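Local coordinates for protein protease LasA (Pseudomonas aeruginosa, PDB 3IT5) that cleaves pentaglycine cross-links of staphylococcal peptidoglycan as a secreted zinc endopeptidase of family M23 and takes part in elastin breakdown, at residues 34-38 with 39-43; 168-171 with 172-175; 60-63 with 64-68; 147-150 with 151-154. All coordinates share one frame; numbering follows the deposited sequence.

Contact 1: residues 34-38 with 39-43. With ZN (zinc ion), chain E.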
# COMPACT_ATOMS: atom_id res chain seq x y z
N SER A 34 3.23 -7.29 1.33
CA SER A 34 2.19 -6.47 0.71
C SER A 34 0.84 -6.53 1.43
O SER A 34 0.53 -7.51 2.11
CB SER A 34 1.98 -6.90 -0.75
OG SER A 34 3.22 -7.07 -1.44
N PHE A 35 0.06 -5.47 1.28
CA PHE A 35 -1.36 -5.50 1.60
C PHE A 35 -2.14 -4.69 0.58
O PHE A 35 -1.62 -3.74 -0.01
CB PHE A 35 -1.64 -5.06 3.05
CG PHE A 35 -1.50 -3.58 3.30
CD1 PHE A 35 -2.59 -2.73 3.13
CD2 PHE A 35 -0.30 -3.05 3.76
CE1 PHE A 35 -2.47 -1.36 3.38
CE2 PHE A 35 -0.17 -1.69 4.02
CZ PHE A 35 -1.26 -0.84 3.83
N ASP A 36 -3.39 -5.10 0.36
CA ASP A 36 -4.25 -4.40 -0.58
C ASP A 36 -5.15 -3.44 0.16
O ASP A 36 -5.39 -3.60 1.36
CB ASP A 36 -5.08 -5.40 -1.39
CG ASP A 36 -4.23 -6.44 -2.10
OD1 ASP A 36 -3.13 -6.10 -2.57
OD2 ASP A 36 -4.67 -7.60 -2.19
N ALA A 37 -5.64 -2.43 -0.55
CA ALA A 37 -6.54 -1.45 0.02
C ALA A 37 -7.43 -0.86 -1.07
O ALA A 37 -6.98 -0.60 -2.19
CB ALA A 37 -5.77 -0.34 0.74
N SER A 38 -8.70 -0.68 -0.73
CA SER A 38 -9.66 -0.08 -1.63
C SER A 38 -10.68 0.65 -0.78
O SER A 38 -11.05 0.17 0.30
CB SER A 38 -10.35 -1.16 -2.47
OG SER A 38 -11.25 -0.59 -3.39
N TYR A 39 -11.13 1.81 -1.25
CA TYR A 39 -12.16 2.56 -0.54
C TYR A 39 -13.37 1.68 -0.23
O TYR A 39 -13.77 1.58 0.93
CB TYR A 39 -12.60 3.82 -1.31
CG TYR A 39 -13.94 4.37 -0.84
CD1 TYR A 39 -14.07 4.96 0.41
CD2 TYR A 39 -15.08 4.27 -1.65
CE1 TYR A 39 -15.30 5.44 0.86
CE2 TYR A 39 -16.32 4.75 -1.21
CZ TYR A 39 -16.42 5.34 0.04
OH TYR A 39 -17.63 5.81 0.49
N ASP A 40 -13.92 1.03 -1.26
CA ASP A 40 -15.17 0.26 -1.12
C ASP A 40 -15.13 -1.19 -1.60
O ASP A 40 -16.11 -1.92 -1.42
CB ASP A 40 -16.34 1.01 -1.79
CG ASP A 40 -16.00 1.50 -3.20
OD1 ASP A 40 -14.89 1.23 -3.70
OD2 ASP A 40 -16.86 2.18 -3.81
N TRP A 41 -14.02 -1.62 -2.20
CA TRP A 41 -13.86 -2.97 -2.79
C TRP A 41 -14.99 -3.37 -3.76
O TRP A 41 -15.68 -4.37 -3.54
CB TRP A 41 -13.66 -4.04 -1.70
CG TRP A 41 -12.29 -4.02 -1.08
CD1 TRP A 41 -11.90 -3.32 0.03
CD2 TRP A 41 -11.13 -4.73 -1.53
NE1 TRP A 41 -10.57 -3.55 0.29
CE2 TRP A 41 -10.07 -4.41 -0.65
CE3 TRP A 41 -10.88 -5.61 -2.60
CZ2 TRP A 41 -8.78 -4.93 -0.81
CZ3 TRP A 41 -9.59 -6.13 -2.75
CH2 TRP A 41 -8.56 -5.79 -1.86
N PRO A 42 -15.16 -2.61 -4.86
CA PRO A 42 -16.34 -2.75 -5.69
C PRO A 42 -16.12 -3.68 -6.89
O PRO A 42 -15.10 -4.36 -6.97
CB PRO A 42 -16.55 -1.32 -6.19
CG PRO A 42 -15.13 -0.80 -6.35
CD PRO A 42 -14.24 -1.59 -5.41
N ARG A 43 -17.09 -3.70 -7.80
CA ARG A 43 -16.97 -4.42 -9.06
C ARG A 43 -16.12 -3.61 -10.04
O ARG A 43 -15.93 -2.40 -9.84
CB ARG A 43 -18.35 -4.67 -9.67
CG ARG A 43 -18.48 -5.98 -10.39
CD ARG A 43 -19.26 -5.87 -11.69
NE ARG A 43 -18.81 -6.86 -12.66
CZ ARG A 43 -19.57 -7.81 -13.20
NH1 ARG A 43 -20.86 -7.92 -12.90
NH2 ARG A 43 -19.03 -8.66 -14.07
ZN ZN E . -2.15 -7.71 -3.38
O HOH W 1 -3.26 -7.85 -5.15
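Ser38 carries OG on the far side from its own backbone N (chi1 -177°), and Trp41 carries its indole beside its backbone N (chi1 -75°). These two torsions put the serine side chain and the indole against each other at the end of strand 34-38. Ser38 CB sits over one face of the indole, 3.5 Å from the centroid of the five-membered ring and almost on the ring normal. This is a CH-pi contact. Ser38 OG turns back to the loop and accepts a bond from Trp41 N at 3.2 Å, bent to 143°. The same serine therefore holds both the backbone and the ring of Trp41. The indole lies back along the strand. Its CH2 reaches Asp36 CB at 3.5 Å, and this methylene meets the ring at its edge, near its plane. Trp41 NE1 is hydrogen-bonded to Gln18 O on the neighbouring strand 16-19.

Beyond its CB, Asp36 turns to the metal. Its OD1 binds the zinc ion at 2.0 Å, and water 1 lies 2.1 Å from the zinc ion. His23 and His122 complete the protein ligands, as expected for an M23 metallopeptidase. Asp36 thus has an apolar side against Trp41 and a carboxylate end on the metal. The two roles are divided within one side chain: the methylene packs on the indole, while OD1 is given to the zinc ion.

Contact 2: residues 168-171 with 172-175; sequences THCA and FRPL
His169 meets Leu175 first. Its CB lies 3.7 Å from Leu175 CD1, and the same methyl comes to 3.9 Å from His169 CG. The two side chains run at about a right angle to each other. The imidazole also reaches the second segment through water 2. This water lies in the ring plane, at the edge, 2.8 Å from His169 ND1. It donates to Pro174 O at 2.7 Å and so ties the ring to the returning chain. The other ring nitrogen, NE2, is hydrogen-bonded to Thr167 OG1.

Cys170 opens a type II beta turn that ends at Arg173. The turn reverses the chain between strand 168-169, at the edge of the four-stranded sheet, and strand 175-176, which pairs with strand 16-19 of the large sheet. Phe172 takes its third position with a positive phi of 68°. Cys170 SG forms the disulfide with Cys155. Its CB is touched by the guanidinium of Arg173, with NH1 3.6 Å away. The arginine chain bends at chi2 (87°), which carries its end back alongside the cysteine.

Ala171 packs its methyl on the following residue, with CB 4.1 Å from Phe172 CD1. The methyl also touches Asn153. The Phe172 ring stands beyond the turn and meets Trp41 edge-to-face.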
# COMPACT_ATOMS: atom_id res chain seq x y z
N THR A 168 -7.10 -1.15 18.06
CA THR A 168 -6.80 -2.21 17.10
C THR A 168 -7.72 -2.08 15.90
O THR A 168 -8.93 -1.85 16.05
CB THR A 168 -6.94 -3.60 17.76
OG1 THR A 168 -6.09 -3.67 18.90
CG2 THR A 168 -6.56 -4.72 16.79
N HIS A 169 -7.15 -2.22 14.70
CA HIS A 169 -7.88 -1.96 13.46
C HIS A 169 -7.84 -3.16 12.52
O HIS A 169 -6.77 -3.64 12.15
CB HIS A 169 -7.33 -0.71 12.77
CG HIS A 169 -7.35 0.50 13.65
ND1 HIS A 169 -8.32 1.48 13.55
CD2 HIS A 169 -6.54 0.88 14.66
CE1 HIS A 169 -8.09 2.41 14.45
NE2 HIS A 169 -7.02 2.07 15.15
N CYS A 170 -9.02 -3.63 12.14
CA CYS A 170 -9.18 -4.89 11.43
C CYS A 170 -9.17 -4.73 9.91
O CYS A 170 -9.43 -3.64 9.38
CB CYS A 170 -10.47 -5.60 11.87
SG CYS A 170 -10.62 -5.87 13.67
N ALA A 171 -8.88 -5.83 9.21
CA ALA A 171 -9.05 -5.89 7.77
C ALA A 171 -10.52 -5.66 7.44
O ALA A 171 -11.41 -6.09 8.19
CB ALA A 171 -8.60 -7.23 7.24
N PHE A 172 -10.76 -4.96 6.33
CA PHE A 172 -12.10 -4.67 5.81
C PHE A 172 -12.94 -3.72 6.68
O PHE A 172 -14.18 -3.75 6.65
CB PHE A 172 -12.85 -5.96 5.45
CG PHE A 172 -12.11 -6.83 4.46
CD1 PHE A 172 -11.76 -8.13 4.79
CD2 PHE A 172 -11.75 -6.34 3.21
CE1 PHE A 172 -11.07 -8.93 3.89
CE2 PHE A 172 -11.05 -7.13 2.30
CZ PHE A 172 -10.71 -8.43 2.64
N ARG A 173 -12.26 -2.88 7.46
CA ARG A 173 -12.87 -1.71 8.09
C ARG A 173 -12.16 -0.44 7.60
O ARG A 173 -11.00 -0.51 7.21
CB ARG A 173 -12.83 -1.80 9.62
CG ARG A 173 -14.06 -2.46 10.25
CD ARG A 173 -13.91 -3.97 10.31
NE ARG A 173 -15.01 -4.61 11.03
CZ ARG A 173 -14.96 -5.85 11.53
NH1 ARG A 173 -13.86 -6.58 11.40
NH2 ARG A 173 -16.01 -6.35 12.16
N PRO A 174 -12.87 0.71 7.59
CA PRO A 174 -12.25 1.96 7.16
C PRO A 174 -11.06 2.32 8.04
O PRO A 174 -11.18 2.37 9.26
CB PRO A 174 -13.37 2.99 7.33
CG PRO A 174 -14.63 2.19 7.26
CD PRO A 174 -14.30 0.89 7.91
N LEU A 175 -9.91 2.55 7.41
CA LEU A 175 -8.68 2.89 8.13
C LEU A 175 -8.30 4.34 7.87
O LEU A 175 -7.78 4.66 6.79
CB LEU A 175 -7.55 1.94 7.73
CG LEU A 175 -6.25 1.93 8.54
CD1 LEU A 175 -6.53 1.53 9.99
CD2 LEU A 175 -5.23 0.99 7.91
O HOH W 2 -10.15 1.12 11.42

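Contact 3: residues 60-63 with 64-68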
# COMPACT_ATOMS: atom_id res chain seq x y z
N ARG A 60 9.89 5.76 -9.89
CA ARG A 60 10.12 5.03 -11.13
C ARG A 60 8.76 4.61 -11.67
O ARG A 60 8.02 3.88 -11.00
CB ARG A 60 11.01 3.80 -10.90
CG ARG A 60 11.15 2.87 -12.12
CD ARG A 60 12.07 3.46 -13.19
NE ARG A 60 12.56 2.51 -14.20
CZ ARG A 60 12.78 1.21 -14.01
NH1 ARG A 60 12.58 0.64 -12.83
NH2 ARG A 60 13.24 0.46 -15.01
N VAL A 61 8.42 5.07 -12.87
CA VAL A 61 7.24 4.56 -13.56
C VAL A 61 7.66 3.35 -14.40
O VAL A 61 8.20 3.50 -15.51
CB VAL A 61 6.52 5.65 -14.41
CG1 VAL A 61 5.26 5.07 -15.08
CG2 VAL A 61 6.14 6.84 -13.54
N LEU A 62 7.42 2.17 -13.85
CA LEU A 62 7.79 0.90 -14.48
C LEU A 62 6.88 0.55 -15.66
O LEU A 62 7.31 -0.10 -16.61
CB LEU A 62 7.78 -0.23 -13.44
CG LEU A 62 8.98 -0.26 -12.48
CD1 LEU A 62 8.57 -0.67 -11.07
CD2 LEU A 62 10.07 -1.17 -13.02
N SER A 63 5.63 1.01 -15.59
CA SER A 63 4.64 0.78 -16.63
C SER A 63 3.41 1.64 -16.34
O SER A 63 3.34 2.28 -15.29
CB SER A 63 4.24 -0.70 -16.69
OG SER A 63 3.45 -1.05 -15.56
N ARG A 64 2.43 1.62 -17.25
CA ARG A 64 1.17 2.35 -17.08
C ARG A 64 0.40 1.96 -15.80
O ARG A 64 -0.50 2.68 -15.37
CB ARG A 64 0.27 2.18 -18.32
CG ARG A 64 -0.28 0.76 -18.56
CD ARG A 64 -0.92 0.62 -19.94
NE ARG A 64 -2.24 1.25 -20.01
CZ ARG A 64 -3.39 0.60 -20.00
NH1 ARG A 64 -3.42 -0.73 -19.97
NH2 ARG A 64 -4.53 1.27 -20.05
N CYS A 65 0.76 0.82 -15.22
CA CYS A 65 0.04 0.28 -14.07
C CYS A 65 0.91 -0.04 -12.85
O CYS A 65 0.45 -0.69 -11.90
CB CYS A 65 -0.76 -0.95 -14.50
SG CYS A 65 0.15 -2.50 -14.59
N GLN A 66 2.16 0.43 -12.85
CA GLN A 66 3.07 0.17 -11.73
C GLN A 66 4.07 1.30 -11.47
O GLN A 66 4.66 1.84 -12.41
CB GLN A 66 3.82 -1.16 -11.90
CG GLN A 66 4.36 -1.72 -10.58
CD GLN A 66 5.03 -3.08 -10.72
OE1 GLN A 66 4.91 -3.93 -9.83
NE2 GLN A 66 5.76 -3.28 -11.81
N VAL A 67 4.24 1.61 -10.18
CA VAL A 67 5.09 2.71 -9.70
C VAL A 67 5.85 2.25 -8.45
O VAL A 67 5.31 1.50 -7.63
CB VAL A 67 4.23 3.96 -9.34
CG1 VAL A 67 5.04 4.99 -8.55
CG2 VAL A 67 3.66 4.61 -10.60
N ARG A 68 7.09 2.71 -8.32
CA ARG A 68 7.89 2.50 -7.12
C ARG A 68 8.39 3.85 -6.60
O ARG A 68 8.80 4.72 -7.38
CB ARG A 68 9.06 1.54 -7.43
CG ARG A 68 10.10 1.33 -6.31
CD ARG A 68 9.91 0.02 -5.51
NE ARG A 68 9.53 -1.12 -6.34
CZ ARG A 68 10.36 -2.01 -6.89
NH1 ARG A 68 11.68 -1.91 -6.71
NH2 ARG A 68 9.87 -3.00 -7.62
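Backbone bonds join Arg60 and Arg68 across the hairpin as an antiparallel hydrogen-bonded pair. Arg60 N gives to Arg68 O at 2.9 Å, and Arg68 N gives back to Arg60 O at 3.1 Å. Val61 and Val67 follow as a non-hydrogen-bonded pair. There Val67 CA makes a CH...O contact of 3.4 Å with Arg60 O. The register then slips by one residue. Leu62 and Ser63 both face Gln66, which makes a classic beta bulge. Both of their amides point to Gln66 O, and both bonds are weak. A type I turn from Ser63 to Gln66 closes the hairpin. Its bond, Gln66 N to Ser63 O, is 3.3 Å long and nearly straight at 175°, but the donor stands above the carbonyl plane.

Side-chain polar contacts centre on Ser63. Its OG lies between its own N and carbonyl carbon (chi1 72°) and accepts from Cys65 N at 3.3 Å. Glu112 is a second partner of this hydroxyl. Gln66 OE1 and Arg68 NE both bond to Asn78.

Packing contacts are looser. Val61 CG2 and Val67 CG2 are 4.4 Å apart on one face of the sheet, where both valines also touch Ile85. Leu62 CD1 packs on the amide end of Gln66, 3.9 Å from NE2.

Cys65 links the turn to Cys111 by a disulfide, just past helix 106-109. Strand 66-70 goes on to pair with strand 75-83 of the large antiparallel sheet. Strand 57-63 pairs on its other side with strand 92-93.

Contact 4: residues 147-150 with 151-154; sequences GTSN and YDND
Thr148 N gives a bond of 3.1 Å to Asp152 OD2, close to straight at 165°. The carboxylate oxygen is met on its anti side, 23° out of the carboxylate plane. Asp152 CG lies anti to its backbone N (chi1 -178°), which swings the carboxylate back over the start of the loop. Gly147 CA comes to 3.4 Å from the same OD2, with no side chain between them. Ser149 OG touches Asp152 CB at 3.5 Å.

The backbone closes a type II beta turn from Ser149 to Asp152. Asp152 N bonds to Ser149 O at 3.0 Å, with the donor above the carbonyl plane. Tyr151 holds the third position with a positive phi. Water 3 lies 2.8 Å from Asp152 O and probably donates to it.

Further out, Arg157 makes a salt bridge with Asp152 OD1. The Asn150 amide is fixed at both ends, OD1 by Ser24 N and ND2 by Gly29 O. The ring of Tyr151 stacks on His23, a zinc ligand.

The whole turn belongs to the loop between strands 142-145 and 159-162, neighbours in the four-stranded sheet. It reaches across to the loop between strands 16-19 and 34-38.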
# COMPACT_ATOMS: atom_id res chain seq x y z
N GLY A 147 -0.26 -11.67 9.60
CA GLY A 147 -1.00 -12.91 9.86
C GLY A 147 -0.19 -14.18 9.57
O GLY A 147 0.99 -14.10 9.24
N THR A 148 -0.84 -15.33 9.67
CA THR A 148 -0.14 -16.62 9.59
C THR A 148 -0.14 -17.28 8.20
O THR A 148 0.67 -18.17 7.93
CB THR A 148 -0.63 -17.63 10.66
OG1 THR A 148 -2.06 -17.74 10.60
CG2 THR A 148 -0.23 -17.16 12.05
N SER A 149 -1.05 -16.85 7.34
CA SER A 149 -1.08 -17.30 5.95
C SER A 149 -1.21 -16.09 5.03
O SER A 149 -1.59 -15.01 5.49
CB SER A 149 -2.23 -18.28 5.71
OG SER A 149 -3.47 -17.74 6.15
N ASN A 150 -0.87 -16.26 3.76
CA ASN A 150 -1.10 -15.22 2.77
C ASN A 150 -2.57 -14.83 2.77
O ASN A 150 -3.45 -15.70 2.70
CB ASN A 150 -0.67 -15.66 1.37
CG ASN A 150 0.81 -15.44 1.12
OD1 ASN A 150 1.21 -14.45 0.52
ND2 ASN A 150 1.63 -16.38 1.57
N TYR A 151 -2.82 -13.53 2.90
CA TYR A 151 -4.18 -12.96 2.96
C TYR A 151 -4.94 -13.23 4.27
O TYR A 151 -6.13 -12.93 4.35
CB TYR A 151 -5.03 -13.39 1.75
CG TYR A 151 -4.54 -12.90 0.40
CD1 TYR A 151 -3.87 -13.76 -0.47
CD2 TYR A 151 -4.76 -11.58 -0.00
CE1 TYR A 151 -3.43 -13.31 -1.72
CE2 TYR A 151 -4.32 -11.13 -1.24
CZ TYR A 151 -3.66 -11.99 -2.10
OH TYR A 151 -3.22 -11.53 -3.33
N ASP A 152 -4.27 -13.77 5.29
CA ASP A 152 -4.90 -13.95 6.60
C ASP A 152 -5.41 -12.60 7.11
O ASP A 152 -4.67 -11.61 7.13
CB ASP A 152 -3.94 -14.59 7.62
CG ASP A 152 -4.60 -14.83 8.99
OD1 ASP A 152 -5.82 -15.10 9.05
OD2 ASP A 152 -3.87 -14.76 10.01
N ASN A 153 -6.69 -12.56 7.49
CA ASN A 153 -7.34 -11.31 7.89
C ASN A 153 -8.09 -11.41 9.21
O ASN A 153 -8.83 -10.49 9.59
CB ASN A 153 -8.27 -10.80 6.78
CG ASN A 153 -9.31 -11.84 6.35
OD1 ASN A 153 -9.77 -12.65 7.16
ND2 ASN A 153 -9.68 -11.80 5.08
N ASP A 154 -7.90 -12.53 9.90
CA ASP A 154 -8.40 -12.72 11.26
C ASP A 154 -7.81 -11.62 12.12
O ASP A 154 -6.58 -11.52 12.24
CB ASP A 154 -7.99 -14.10 11.78
CG ASP A 154 -8.78 -14.55 13.00
OD1 ASP A 154 -9.11 -13.70 13.87
OD2 ASP A 154 -9.05 -15.76 13.11
O HOH W 3 -1.88 -11.82 6.71

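How the contacts relate
Contacts 1, 2 and 4 touch one another, while contact 3 touches none of them. Contacts 1 and 4 lie at the zinc ion. Contact 1 supplies one metal ligand. Contact 4 touches it through Tyr151 CE2, 3.7 Å from Asp36 OD2, and the Tyr151 side chain is about 4 Å from the zinc ion. Contact 2 meets contact 1 where Phe172 CE2 lies 4.1 Å from Trp41 CE2. It meets contact 4 where Phe172 CE1 lies 3.4 Å from Asn153 ND2. The Phe172 side chain is about 10 Å from the zinc ion. Residues 60-68 share the large sheet with strand 34-38. The Gln66 side chain is about 6 Å from that of the zinc ligand His122.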